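Local coordinates for protein PKS (Streptomyces sp. CNQ431, PDB 5YDA) that probably loads acyl extender units onto the carrier protein, being the broadly selective acyltransferase domain of the splenocin polyketide synthase, at residues L32-S37 against L81-S86; V112-P117 against V369-G374; R319-P324 against A337-V342. All blocks are in the same frame, centred on the assembly; numbering follows the deposited sequence.

Contact 1. Residues L32-S37 against L81-S86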
ATOM      1  N   LEU A  32      21.480   0.139   8.477  1.00 37.94           N
ATOM      2  CA  LEU A  32      21.007  -0.518   9.686  1.00 39.14           C
ATOM      3  C   LEU A  32      20.044   0.403  10.421  1.00 38.34           C
ATOM      4  O   LEU A  32      20.085   1.629  10.273  1.00 32.40           O
ATOM      5  CB  LEU A  32      22.169  -0.895  10.616  1.00 41.60           C
ATOM      6  CG  LEU A  32      23.110  -1.981  10.096  1.00 50.17           C
ATOM      7  CD1 LEU A  32      24.320  -2.096  11.012  1.00 51.39           C
ATOM      8  CD2 LEU A  32      22.367  -3.325   9.986  1.00 53.73           C
ATOM      9  N   VAL A  33      19.185  -0.213  11.233  1.00 36.12           N
ATOM     10  CA  VAL A  33      18.239   0.497  12.082  1.00 35.87           C
ATOM     11  C   VAL A  33      18.787   0.498  13.502  1.00 40.03           C
ATOM     12  O   VAL A  33      19.176  -0.556  14.017  1.00 41.71           O
ATOM     13  CB  VAL A  33      16.854  -0.168  12.029  1.00 33.24           C
ATOM     14  CG1 VAL A  33      15.848   0.605  12.870  1.00 32.87           C
ATOM     15  CG2 VAL A  33      16.389  -0.299  10.585  1.00 34.16           C
ATOM     16  N   LEU A  34      18.824   1.676  14.132  1.00 37.08           N
ATOM     17  CA  LEU A  34      19.255   1.805  15.522  1.00 37.10           C
ATOM     18  C   LEU A  34      18.053   2.087  16.414  1.00 35.43           C
ATOM     19  O   LEU A  34      17.437   3.159  16.290  1.00 34.23           O
ATOM     20  CB  LEU A  34      20.289   2.923  15.668  1.00 36.76           C
ATOM     21  CG  LEU A  34      21.513   2.860  14.752  1.00 41.17           C
ATOM     22  CD1 LEU A  34      22.478   3.970  15.089  1.00 43.65           C
ATOM     23  CD2 LEU A  34      22.202   1.509  14.853  1.00 44.18           C
ATOM     24  N   PRO A  35      17.687   1.186  17.327  1.00 36.84           N
ATOM     25  CA  PRO A  35      16.555   1.444  18.227  1.00 35.29           C
ATOM     26  C   PRO A  35      16.964   2.192  19.485  1.00 40.84           C
ATOM     27  O   PRO A  35      18.046   1.989  20.042  1.00 44.08           O
ATOM     28  CB  PRO A  35      16.085   0.030  18.587  1.00 40.13           C
ATOM     29  CG  PRO A  35      17.366  -0.772  18.608  1.00 40.58           C
ATOM     30  CD  PRO A  35      18.244  -0.169  17.510  1.00 43.30           C
ATOM     31  N   VAL A  36      16.067   3.067  19.939  1.00 38.80           N
ATOM     32  CA  VAL A  36      16.238   3.843  21.163  1.00 37.47           C
ATOM     33  C   VAL A  36      14.917   3.809  21.914  1.00 44.91           C
ATOM     34  O   VAL A  36      13.866   4.105  21.334  1.00 45.26           O
ATOM     35  CB  VAL A  36      16.634   5.306  20.881  1.00 42.96           C
ATOM     36  CG1 VAL A  36      16.954   6.031  22.178  1.00 44.64           C
ATOM     37  CG2 VAL A  36      17.796   5.390  19.901  1.00 43.03           C
ATOM     38  N   SER A  37      14.962   3.460  23.198  1.00 44.06           N
ATOM     39  CA  SER A  37      13.760   3.448  24.017  1.00 48.42           C
ATOM     40  C   SER A  37      14.051   4.011  25.400  1.00 53.08           C
ATOM     41  O   SER A  37      15.081   3.704  26.003  1.00 52.14           O
ATOM     42  CB  SER A  37      13.179   2.035  24.151  1.00 49.38           C
ATOM     43  OG  SER A  37      14.096   1.156  24.765  1.00 46.90           O
ATOM     44  N   LEU A  81      12.095   5.449  19.474  1.00 41.73           N
ATOM     45  CA  LEU A  81      12.354   5.988  18.142  1.00 38.21           C
ATOM     46  C   LEU A  81      13.509   5.210  17.518  1.00 38.06           C
ATOM     47  O   LEU A  81      14.211   4.452  18.187  1.00 37.34           O
ATOM     48  CB  LEU A  81      12.645   7.497  18.167  1.00 35.34           C
ATOM     49  CG  LEU A  81      13.824   8.123  18.921  1.00 39.71           C
ATOM     50  CD1 LEU A  81      15.168   7.885  18.242  1.00 34.56           C
ATOM     51  CD2 LEU A  81      13.572   9.619  19.072  1.00 41.36           C
ATOM     52  N   THR A  82      13.697   5.400  16.217  1.00 33.22           N
ATOM     53  CA  THR A  82      14.793   4.765  15.510  1.00 32.44           C
ATOM     54  C   THR A  82      15.403   5.769  14.555  1.00 31.50           C
ATOM     55  O   THR A  82      14.771   6.758  14.182  1.00 32.25           O
ATOM     56  CB  THR A  82      14.369   3.530  14.695  1.00 32.68           C
ATOM     57  OG1 THR A  82      13.466   3.931  13.653  1.00 30.83           O
ATOM     58  CG2 THR A  82      13.730   2.461  15.577  1.00 28.21           C
ATOM     59  N   VAL A  83      16.650   5.496  14.168  1.00 32.57           N
ATOM     60  CA  VAL A  83      17.283   6.123  13.019  1.00 31.38           C
ATOM     61  C   VAL A  83      17.752   5.012  12.092  1.00 31.51           C
ATOM     62  O   VAL A  83      17.934   3.869  12.514  1.00 33.15           O
ATOM     63  CB  VAL A  83      18.459   7.043  13.421  1.00 35.60           C
ATOM     64  CG1 VAL A  83      17.963   8.167  14.316  1.00 35.66           C
ATOM     65  CG2 VAL A  83      19.556   6.240  14.121  1.00 33.55           C
ATOM     66  N   SER A  84      17.901   5.348  10.816  1.00 27.53           N
ATOM     67  CA  SER A  84      18.520   4.487   9.824  1.00 32.08           C
ATOM     68  C   SER A  84      19.833   5.120   9.390  1.00 38.99           C
ATOM     69  O   SER A  84      19.896   6.336   9.185  1.00 35.34           O
ATOM     70  CB  SER A  84      17.621   4.313   8.594  1.00 29.51           C
ATOM     71  OG  SER A  84      16.374   3.758   8.948  1.00 41.43           O
ATOM     72  N   ALA A  85      20.872   4.300   9.231  1.00 33.98           N
ATOM     73  CA  ALA A  85      22.175   4.836   8.873  1.00 33.63           C
ATOM     74  C   ALA A  85      23.007   3.754   8.201  1.00 38.21           C
ATOM     75  O   ALA A  85      22.899   2.574   8.543  1.00 41.74           O
ATOM     76  CB  ALA A  85      22.912   5.373  10.105  1.00 33.94           C
ATOM     77  N   SER A  86      23.821   4.168   7.234  1.00 40.31           N
ATOM     78  CA  SER A  86      24.811   3.311   6.602  1.00 45.33           C
ATOM     79  C   SER A  86      26.227   3.650   7.049  1.00 48.17           C
ATOM     80  O   SER A  86      27.184   3.091   6.506  1.00 52.90           O
ATOM     81  CB  SER A  86      24.701   3.415   5.078  1.00 44.95           C
ATOM     82  OG  SER A  86      23.420   3.001   4.627  1.00 50.35           O
TER
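L34 and V83 face each other near the middle of two antiparallel strands, and L34 is the side chain to follow outward. Its CB lies 3.7 Å from CG2 of V83, CG is only slightly farther from the same methyl, and CD1 comes back to it at 3.8 Å. One branch of the valine is thus touched along most of the leucine. V83 offers that branch because CG2 sits between its own backbone N and carbonyl carbon (chi1 of CG1 -61°). Beyond the strands, L34 reaches L63 and A67 of helix 63-72 and A91 of helix 88-97.

V36 and L81 repeat the pairing on the same face, running alongside each other, with CD1 of L81 4.0 Å from CB of V36. On the opposite face CG1 of V33 reaches CB of T82 at 3.8 Å, while helix 407-420 covers T82 through W419 and S420. That helix also supplies E413, whose OE2 is hydrogen-bonded to OG of S84.

The backbones are joined by six hydrogen bonds, two each for the pairs L32-A85, L34-V83 and V36-L81. The bond from L34 N to V83 O is nearly straight (172°) at 2.9 Å; its return, V83 N to L34 O, stretches to 3.3 Å. P35 costs the sheet nothing here, since it falls opposite T82 in a non-hydrogen-bonded pair, where no N-H is needed across the strands. In the gaps CA-H groups add to the grip, T82 CA lying 3.2 Å from L34 O. Two antiparallel strands sandwiched by helices in this way are consistent with the small alpha/beta linker that joins ketosynthase and acyltransferase in modular synthases.

Contact 2. Residues V112-P117 against V369-G374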
ATOM      1  N   VAL A 112      -1.778  -4.961  13.174  1.00 28.56           N
ATOM      2  CA  VAL A 112      -1.201  -4.398  11.958  1.00 27.21           C
ATOM      3  C   VAL A 112      -2.154  -4.652  10.793  1.00 26.47           C
ATOM      4  O   VAL A 112      -2.630  -5.779  10.610  1.00 24.50           O
ATOM      5  CB  VAL A 112       0.186  -5.006  11.665  1.00 28.19           C
ATOM      6  CG1 VAL A 112       0.751  -4.503  10.317  1.00 23.56           C
ATOM      7  CG2 VAL A 112       1.142  -4.719  12.817  1.00 27.22           C
ATOM      8  N   ALA A 113      -2.402  -3.621   9.983  1.00 24.16           N
ATOM      9  CA  ALA A 113      -3.190  -3.768   8.764  1.00 25.42           C
ATOM     10  C   ALA A 113      -2.376  -3.317   7.555  1.00 22.88           C
ATOM     11  O   ALA A 113      -1.639  -2.331   7.627  1.00 23.30           O
ATOM     12  CB  ALA A 113      -4.497  -2.967   8.851  1.00 20.95           C
ATOM     13  N   PHE A 114      -2.503  -4.044   6.446  1.00 20.53           N
ATOM     14  CA  PHE A 114      -1.903  -3.650   5.178  1.00 18.82           C
ATOM     15  C   PHE A 114      -2.962  -2.964   4.326  1.00 22.84           C
ATOM     16  O   PHE A 114      -4.078  -3.487   4.179  1.00 22.59           O
ATOM     17  CB  PHE A 114      -1.341  -4.854   4.411  1.00 20.44           C
ATOM     18  CG  PHE A 114      -0.047  -5.391   4.951  1.00 21.19           C
ATOM     19  CD1 PHE A 114       0.583  -4.798   6.035  1.00 21.49           C
ATOM     20  CD2 PHE A 114       0.543  -6.511   4.366  1.00 21.49           C
ATOM     21  CE1 PHE A 114       1.782  -5.313   6.526  1.00 22.58           C
ATOM     22  CE2 PHE A 114       1.727  -7.017   4.848  1.00 19.66           C
ATOM     23  CZ  PHE A 114       2.349  -6.416   5.930  1.00 21.94           C
ATOM     24  N   LEU A 115      -2.609  -1.811   3.750  1.00 18.56           N
ATOM     25  CA  LEU A 115      -3.478  -1.075   2.832  1.00 19.58           C
ATOM     26  C   LEU A 115      -2.878  -1.150   1.427  1.00 21.27           C
ATOM     27  O   LEU A 115      -1.736  -0.723   1.215  1.00 19.35           O
ATOM     28  CB  LEU A 115      -3.642   0.383   3.274  1.00 16.16           C
ATOM     29  CG  LEU A 115      -4.635   0.726   4.415  1.00 27.53           C
ATOM     30  CD1 LEU A 115      -4.493  -0.188   5.636  1.00 21.50           C
ATOM     31  CD2 LEU A 115      -4.497   2.192   4.855  1.00 23.52           C
ATOM     32  N   LEU A 116      -3.658  -1.659   0.470  1.00 18.85           N
ATOM     33  CA  LEU A 116      -3.165  -1.980  -0.870  1.00 19.46           C
ATOM     34  C   LEU A 116      -3.776  -1.050  -1.911  1.00 22.64           C
ATOM     35  O   LEU A 116      -4.975  -1.175  -2.205  1.00 22.43           O
ATOM     36  CB  LEU A 116      -3.492  -3.432  -1.220  1.00 19.98           C
ATOM     37  CG  LEU A 116      -2.830  -4.646  -0.548  1.00 23.38           C
ATOM     38  CD1 LEU A 116      -1.283  -4.569  -0.514  1.00 17.37           C
ATOM     39  CD2 LEU A 116      -3.417  -4.945   0.800  1.00 21.58           C
ATOM     40  N   PRO A 117      -3.016  -0.130  -2.508  1.00 20.56           N
ATOM     41  CA  PRO A 117      -3.619   0.853  -3.419  1.00 21.15           C
ATOM     42  C   PRO A 117      -4.079   0.242  -4.731  1.00 21.88           C
ATOM     43  O   PRO A 117      -3.697  -0.866  -5.118  1.00 20.90           O
ATOM     44  CB  PRO A 117      -2.501   1.883  -3.649  1.00 21.79           C
ATOM     45  CG  PRO A 117      -1.289   1.340  -2.996  1.00 24.89           C
ATOM     46  CD  PRO A 117      -1.700   0.298  -2.011  1.00 19.14           C
ATOM     47  N   VAL A 369      -2.197  -0.356  13.535  1.00 23.94           N
ATOM     48  CA  VAL A 369      -1.263   0.402  12.717  1.00 23.41           C
ATOM     49  C   VAL A 369      -1.630   0.203  11.249  1.00 25.76           C
ATOM     50  O   VAL A 369      -1.857  -0.926  10.792  1.00 26.90           O
ATOM     51  CB  VAL A 369       0.181  -0.044  13.010  1.00 27.57           C
ATOM     52  CG1 VAL A 369       1.179   0.756  12.167  1.00 22.58           C
ATOM     53  CG2 VAL A 369       0.519   0.084  14.508  1.00 20.42           C
ATOM     54  N   LEU A 370      -1.711   1.297  10.505  1.00 23.97           N
ATOM     55  CA  LEU A 370      -2.085   1.250   9.094  1.00 25.16           C
ATOM     56  C   LEU A 370      -0.825   1.343   8.232  1.00 23.26           C
ATOM     57  O   LEU A 370      -0.126   2.368   8.246  1.00 25.14           O
ATOM     58  CB  LEU A 370      -3.061   2.376   8.758  1.00 24.52           C
ATOM     59  CG  LEU A 370      -4.317   2.433   9.615  1.00 24.84           C
ATOM     60  CD1 LEU A 370      -5.247   3.514   9.099  1.00 27.15           C
ATOM     61  CD2 LEU A 370      -5.010   1.084   9.614  1.00 26.51           C
ATOM     62  N   VAL A 371      -0.537   0.282   7.487  1.00 19.00           N
ATOM     63  CA  VAL A 371       0.695   0.162   6.721  1.00 18.43           C
ATOM     64  C   VAL A 371       0.301   0.118   5.257  1.00 21.06           C
ATOM     65  O   VAL A 371      -0.312  -0.858   4.796  1.00 18.21           O
ATOM     66  CB  VAL A 371       1.509  -1.082   7.111  1.00 21.64           C
ATOM     67  CG1 VAL A 371       2.832  -1.115   6.358  1.00 17.32           C
ATOM     68  CG2 VAL A 371       1.745  -1.119   8.611  1.00 20.00           C
ATOM     69  N   GLU A 372       0.614   1.189   4.537  1.00 18.97           N
ATOM     70  CA  GLU A 372       0.341   1.236   3.109  1.00 23.73           C
ATOM     71  C   GLU A 372       1.423   0.447   2.380  1.00 23.48           C
ATOM     72  O   GLU A 372       2.618   0.647   2.629  1.00 23.79           O
ATOM     73  CB  GLU A 372       0.297   2.685   2.618  1.00 20.28           C
ATOM     74  CG  GLU A 372      -0.092   2.821   1.171  1.00 22.33           C
ATOM     75  CD  GLU A 372      -0.824   4.125   0.849  1.00 25.35           C
ATOM     76  OE1 GLU A 372      -0.881   5.045   1.709  1.00 23.28           O
ATOM     77  OE2 GLU A 372      -1.323   4.231  -0.291  1.00 24.75           O
ATOM     78  N   ILE A 373       1.002  -0.454   1.495  1.00 22.07           N
ATOM     79  CA  ILE A 373       1.877  -1.379   0.781  1.00 19.78           C
ATOM     80  C   ILE A 373       1.840  -0.986  -0.685  1.00 19.24           C
ATOM     81  O   ILE A 373       0.893  -1.321  -1.402  1.00 23.66           O
ATOM     82  CB  ILE A 373       1.429  -2.836   0.952  1.00 21.17           C
ATOM     83  CG1 ILE A 373       1.368  -3.207   2.429  1.00 19.50           C
ATOM     84  CG2 ILE A 373       2.311  -3.805   0.128  1.00 14.95           C
ATOM     85  CD1 ILE A 373       2.662  -3.009   3.119  1.00 22.49           C
ATOM     86  N   GLY A 374       2.884  -0.338  -1.158  1.00 19.89           N
ATOM     87  CA  GLY A 374       2.924   0.120  -2.527  1.00 19.85           C
ATOM     88  C   GLY A 374       3.403   1.552  -2.568  1.00 20.87           C
ATOM     89  O   GLY A 374       3.593   2.189  -1.523  1.00 21.87           O
TER
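V371 O is gripped twice from the neighbouring strand: L115 N donates to V371 O at 2.7 Å, tilted 30° from the carbonyl plane, and F114 CA brings its hydrogen to the same oxygen, F114 CA to V371 O being 3.2 Å. The reverse happens at L115 O, on strand 112-116, which accepts from I373 N along an almost straight bond and meets CA of E372 as well. A113 bonds to V369 and V371, and L115 to V371 and I373, the alternation expected of parallel strands.

I373 does most of the side-chain work. CG1 comes within 3.6 Å of F114 CG, and CD1 lies over the phenyl face in a CH-pi contact, 4.0 Å from the F114 ring centroid and 11° off its normal. Its chi1 of -57° sends CG1 to the ring and leaves CG2 on the side of L116, whose CD1 also lies 3.5 Å from CB of I373. L182 and L186 of helix 169-188 close over I373.

These are central strands of the acyltransferase's large alpha/beta-hydrolase-like subdomain. Strand 112-116 lies between 369-372 and 195-198; the latter runs into a GHSLG sequence, probably the nucleophile elbow, which the side chain of L116 touches.

CG2 of V371 also meets CG1 of V112 at 3.9 Å, on the F114 side of the sheet. On the other side L115 CD2 rests 4.2 Å from CB of L370, and helices 355-366 and 378-387 pack over both leucines. E372 runs out extended along this side, where its buried carboxylate is satisfied by T380 OG1 and by the backbone N of L379, near the start of helix 378-387. Past the strand ends CD of P117 abuts the carbonyl oxygen of I373 at 3.1 Å.

Contact 3. Residues R319-P324 against A337-V342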
ATOM      1  N   ARG A 319     -10.596 -19.802  -1.704  1.00 31.95           N
ATOM      2  CA  ARG A 319     -10.602 -20.361  -0.362  1.00 33.35           C
ATOM      3  C   ARG A 319     -11.023 -19.281   0.623  1.00 35.63           C
ATOM      4  O   ARG A 319     -10.901 -18.087   0.334  1.00 33.20           O
ATOM      5  CB  ARG A 319      -9.219 -20.910   0.031  1.00 29.90           C
ATOM      6  CG  ARG A 319      -8.774 -22.164  -0.727  1.00 37.51           C
ATOM      7  CD  ARG A 319      -7.349 -22.552  -0.315  1.00 42.83           C
ATOM      8  NE  ARG A 319      -6.879 -23.808  -0.903  1.00 45.95           N
ATOM      9  CZ  ARG A 319      -6.251 -23.908  -2.075  1.00 48.78           C
ATOM     10  NH1 ARG A 319      -6.024 -22.823  -2.815  1.00 42.74           N
ATOM     11  NH2 ARG A 319      -5.852 -25.097  -2.513  1.00 40.51           N
ATOM     12  N   PRO A 320     -11.544 -19.673   1.788  1.00 36.02           N
ATOM     13  CA  PRO A 320     -11.864 -18.662   2.801  1.00 29.52           C
ATOM     14  C   PRO A 320     -10.614 -17.951   3.245  1.00 30.37           C
ATOM     15  O   PRO A 320      -9.509 -18.531   3.244  1.00 31.76           O
ATOM     16  CB  PRO A 320     -12.476 -19.497   3.944  1.00 32.00           C
ATOM     17  CG  PRO A 320     -12.763 -20.840   3.373  1.00 33.54           C
ATOM     18  CD  PRO A 320     -11.868 -21.045   2.209  1.00 27.49           C
ATOM     19  N   PRO A 321     -10.720 -16.678   3.644  1.00 30.63           N
ATOM     20  CA  PRO A 321      -9.514 -15.940   4.024  1.00 31.59           C
ATOM     21  C   PRO A 321      -8.895 -16.510   5.286  1.00 32.24           C
ATOM     22  O   PRO A 321      -9.584 -16.806   6.265  1.00 31.95           O
ATOM     23  CB  PRO A 321     -10.021 -14.514   4.249  1.00 28.95           C
ATOM     24  CG  PRO A 321     -11.469 -14.703   4.592  1.00 32.44           C
ATOM     25  CD  PRO A 321     -11.920 -15.825   3.705  1.00 26.76           C
ATOM     26  N   ARG A 322      -7.579 -16.642   5.262  1.00 31.50           N
ATOM     27  CA  ARG A 322      -6.830 -16.994   6.452  1.00 31.66           C
ATOM     28  C   ARG A 322      -6.273 -15.779   7.178  1.00 35.59           C
ATOM     29  O   ARG A 322      -5.824 -15.912   8.319  1.00 35.35           O
ATOM     30  CB  ARG A 322      -5.727 -17.983   6.068  1.00 34.95           C
ATOM     31  CG  ARG A 322      -6.391 -19.329   5.750  1.00 42.16           C
ATOM     32  CD  ARG A 322      -5.473 -20.365   5.205  1.00 46.46           C
ATOM     33  NE  ARG A 322      -4.429 -20.678   6.158  1.00 54.25           N
ATOM     34  CZ  ARG A 322      -3.373 -21.408   5.845  1.00 57.24           C
ATOM     35  NH1 ARG A 322      -3.270 -21.889   4.612  1.00 48.63           N
ATOM     36  NH2 ARG A 322      -2.441 -21.656   6.760  1.00 56.19           N
ATOM     37  N   ILE A 323      -6.294 -14.612   6.545  1.00 32.03           N
ATOM     38  CA  ILE A 323      -6.167 -13.325   7.220  1.00 28.80           C
ATOM     39  C   ILE A 323      -7.432 -12.548   6.921  1.00 28.38           C
ATOM     40  O   ILE A 323      -7.864 -12.502   5.764  1.00 28.89           O
ATOM     41  CB  ILE A 323      -4.924 -12.534   6.762  1.00 31.94           C
ATOM     42  CG1 ILE A 323      -3.652 -13.359   6.942  1.00 31.60           C
ATOM     43  CG2 ILE A 323      -4.791 -11.225   7.534  1.00 27.50           C
ATOM     44  CD1 ILE A 323      -2.469 -12.744   6.236  1.00 32.74           C
ATOM     45  N   PRO A 324      -8.095 -11.958   7.912  1.00 28.27           N
ATOM     46  CA  PRO A 324      -9.337 -11.225   7.629  1.00 29.45           C
ATOM     47  C   PRO A 324      -9.083 -10.027   6.721  1.00 30.56           C
ATOM     48  O   PRO A 324      -8.043  -9.369   6.796  1.00 24.15           O
ATOM     49  CB  PRO A 324      -9.813 -10.778   9.017  1.00 28.38           C
ATOM     50  CG  PRO A 324      -9.050 -11.623   9.992  1.00 34.51           C
ATOM     51  CD  PRO A 324      -7.745 -11.955   9.345  1.00 28.03           C
ATOM     52  N   ALA A 337     -18.349 -16.921   2.656  1.00 31.31           N
ATOM     53  CA  ALA A 337     -19.221 -17.123   1.496  1.00 33.63           C
ATOM     54  C   ALA A 337     -18.910 -16.127   0.387  1.00 34.17           C
ATOM     55  O   ALA A 337     -18.927 -16.478  -0.802  1.00 32.80           O
ATOM     56  CB  ALA A 337     -20.689 -17.008   1.909  1.00 27.78           C
ATOM     57  N   GLN A 338     -18.650 -14.869   0.757  1.00 30.64           N
ATOM     58  CA  GLN A 338     -18.320 -13.853  -0.241  1.00 33.74           C
ATOM     59  C   GLN A 338     -16.969 -14.137  -0.879  1.00 28.23           C
ATOM     60  O   GLN A 338     -16.836 -14.132  -2.110  1.00 26.48           O
ATOM     61  CB  GLN A 338     -18.323 -12.461   0.403  1.00 32.78           C
ATOM     62  CG  GLN A 338     -19.705 -11.876   0.665  1.00 27.28           C
ATOM     63  CD  GLN A 338     -19.669 -10.765   1.704  1.00 32.90           C
ATOM     64  OE1 GLN A 338     -18.639 -10.518   2.343  1.00 29.90           O
ATOM     65  NE2 GLN A 338     -20.799 -10.099   1.888  1.00 35.15           N
ATOM     66  N   ALA A 339     -15.949 -14.387  -0.049  1.00 29.31           N
ATOM     67  CA  ALA A 339     -14.601 -14.569  -0.579  1.00 28.65           C
ATOM     68  C   ALA A 339     -14.551 -15.675  -1.618  1.00 31.12           C
ATOM     69  O   ALA A 339     -13.760 -15.601  -2.562  1.00 32.94           O
ATOM     70  CB  ALA A 339     -13.619 -14.870   0.556  1.00 25.40           C
ATOM     71  N   THR A 340     -15.388 -16.703  -1.469  1.00 30.59           N
ATOM     72  CA  THR A 340     -15.333 -17.887  -2.317  1.00 33.27           C
ATOM     73  C   THR A 340     -16.397 -17.891  -3.397  1.00 31.63           C
ATOM     74  O   THR A 340     -16.583 -18.916  -4.058  1.00 33.03           O
ATOM     75  CB  THR A 340     -15.457 -19.153  -1.467  1.00 33.13           C
ATOM     76  OG1 THR A 340     -16.671 -19.093  -0.698  1.00 31.94           O
ATOM     77  CG2 THR A 340     -14.259 -19.274  -0.533  1.00 27.70           C
ATOM     78  N   ASP A 341     -17.087 -16.771  -3.599  1.00 30.05           N
ATOM     79  CA  ASP A 341     -18.207 -16.685  -4.532  1.00 29.79           C
ATOM     80  C   ASP A 341     -17.816 -15.847  -5.743  1.00 29.66           C
ATOM     81  O   ASP A 341     -17.513 -14.659  -5.599  1.00 32.69           O
ATOM     82  CB  ASP A 341     -19.432 -16.081  -3.843  1.00 28.04           C
ATOM     83  CG  ASP A 341     -20.592 -15.890  -4.794  1.00 32.68           C
ATOM     84  OD1 ASP A 341     -21.460 -15.033  -4.536  1.00 40.60           O
ATOM     85  OD2 ASP A 341     -20.638 -16.590  -5.820  1.00 39.51           O
ATOM     86  N   VAL A 342     -17.865 -16.457  -6.933  1.00 29.65           N
ATOM     87  CA  VAL A 342     -17.530 -15.752  -8.171  1.00 28.13           C
ATOM     88  C   VAL A 342     -18.427 -14.536  -8.362  1.00 33.93           C
ATOM     89  O   VAL A 342     -17.971 -13.476  -8.825  1.00 30.10           O
ATOM     90  CB  VAL A 342     -17.614 -16.704  -9.385  1.00 31.57           C
ATOM     91  CG1 VAL A 342     -17.733 -15.919 -10.692  1.00 22.82           C
ATOM     92  CG2 VAL A 342     -16.392 -17.612  -9.461  1.00 28.74           C
TER
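The flat peptide group joining R319 to P320 carries the methyl of T340 on one face. CG2 of T340 stands almost directly above the carbonyl carbon, 3.4 Å from R319 C, and only a little farther from P320 N. On that same face, beyond the oxygen, CB of A339 lies 4.2 Å from R319 O; toward the proline ring CG2 of T340 is 4.0 Å from CD of P320. A second pairing extends the contact along the loop, where CD of P321 meets CB of A339 at 3.7 Å.

No hydrogen bond crosses between the two segments, so the fit rests on carbon packing. With the T340 hydroxyl set between backbone N and carbonyl carbon (chi1 56°) and bonded back to D336 O, the methyl is the branch facing the peptide. R319 likewise spends its charge outside the contact, in a salt bridge from NH1 to OE2 of E214. V212 touches both P321 and A339, and D336 touches both prolines.

The chain leaves helix 336-339 at T340, and D341 N still bonds back to Q338 O at 3.0 Å. D341 is then the N-cap of helix 342-350, with weak bonds to G343 N and H344 N. What results is a surface helix-to-helix junction packed against a proline-rich loop leading into strand 325-327 of the large acyltransferase sheet.

Contact 2, its centre about 5 Å from the chain centre, is wholly buried; contact 1, its centre about 23 Å out, is also largely buried, between helices; contact 3, about 21 Å out, is at the surface. Contacts 1 and 2 both join strands, but contact 1 pairs antiparallel neighbours in a separate two-stranded sheet, whereas contact 2 is parallel and central in the six-stranded one. Contact 3 hangs on the same sheet: its loop runs into strand 325-327, nested in the long excursion that contact 2 closes. Backbone hydrogen bonds and apolar side chains join the first two; at contact 3 methyl and proline carbons touch, while polar groups find partners outside the two segments.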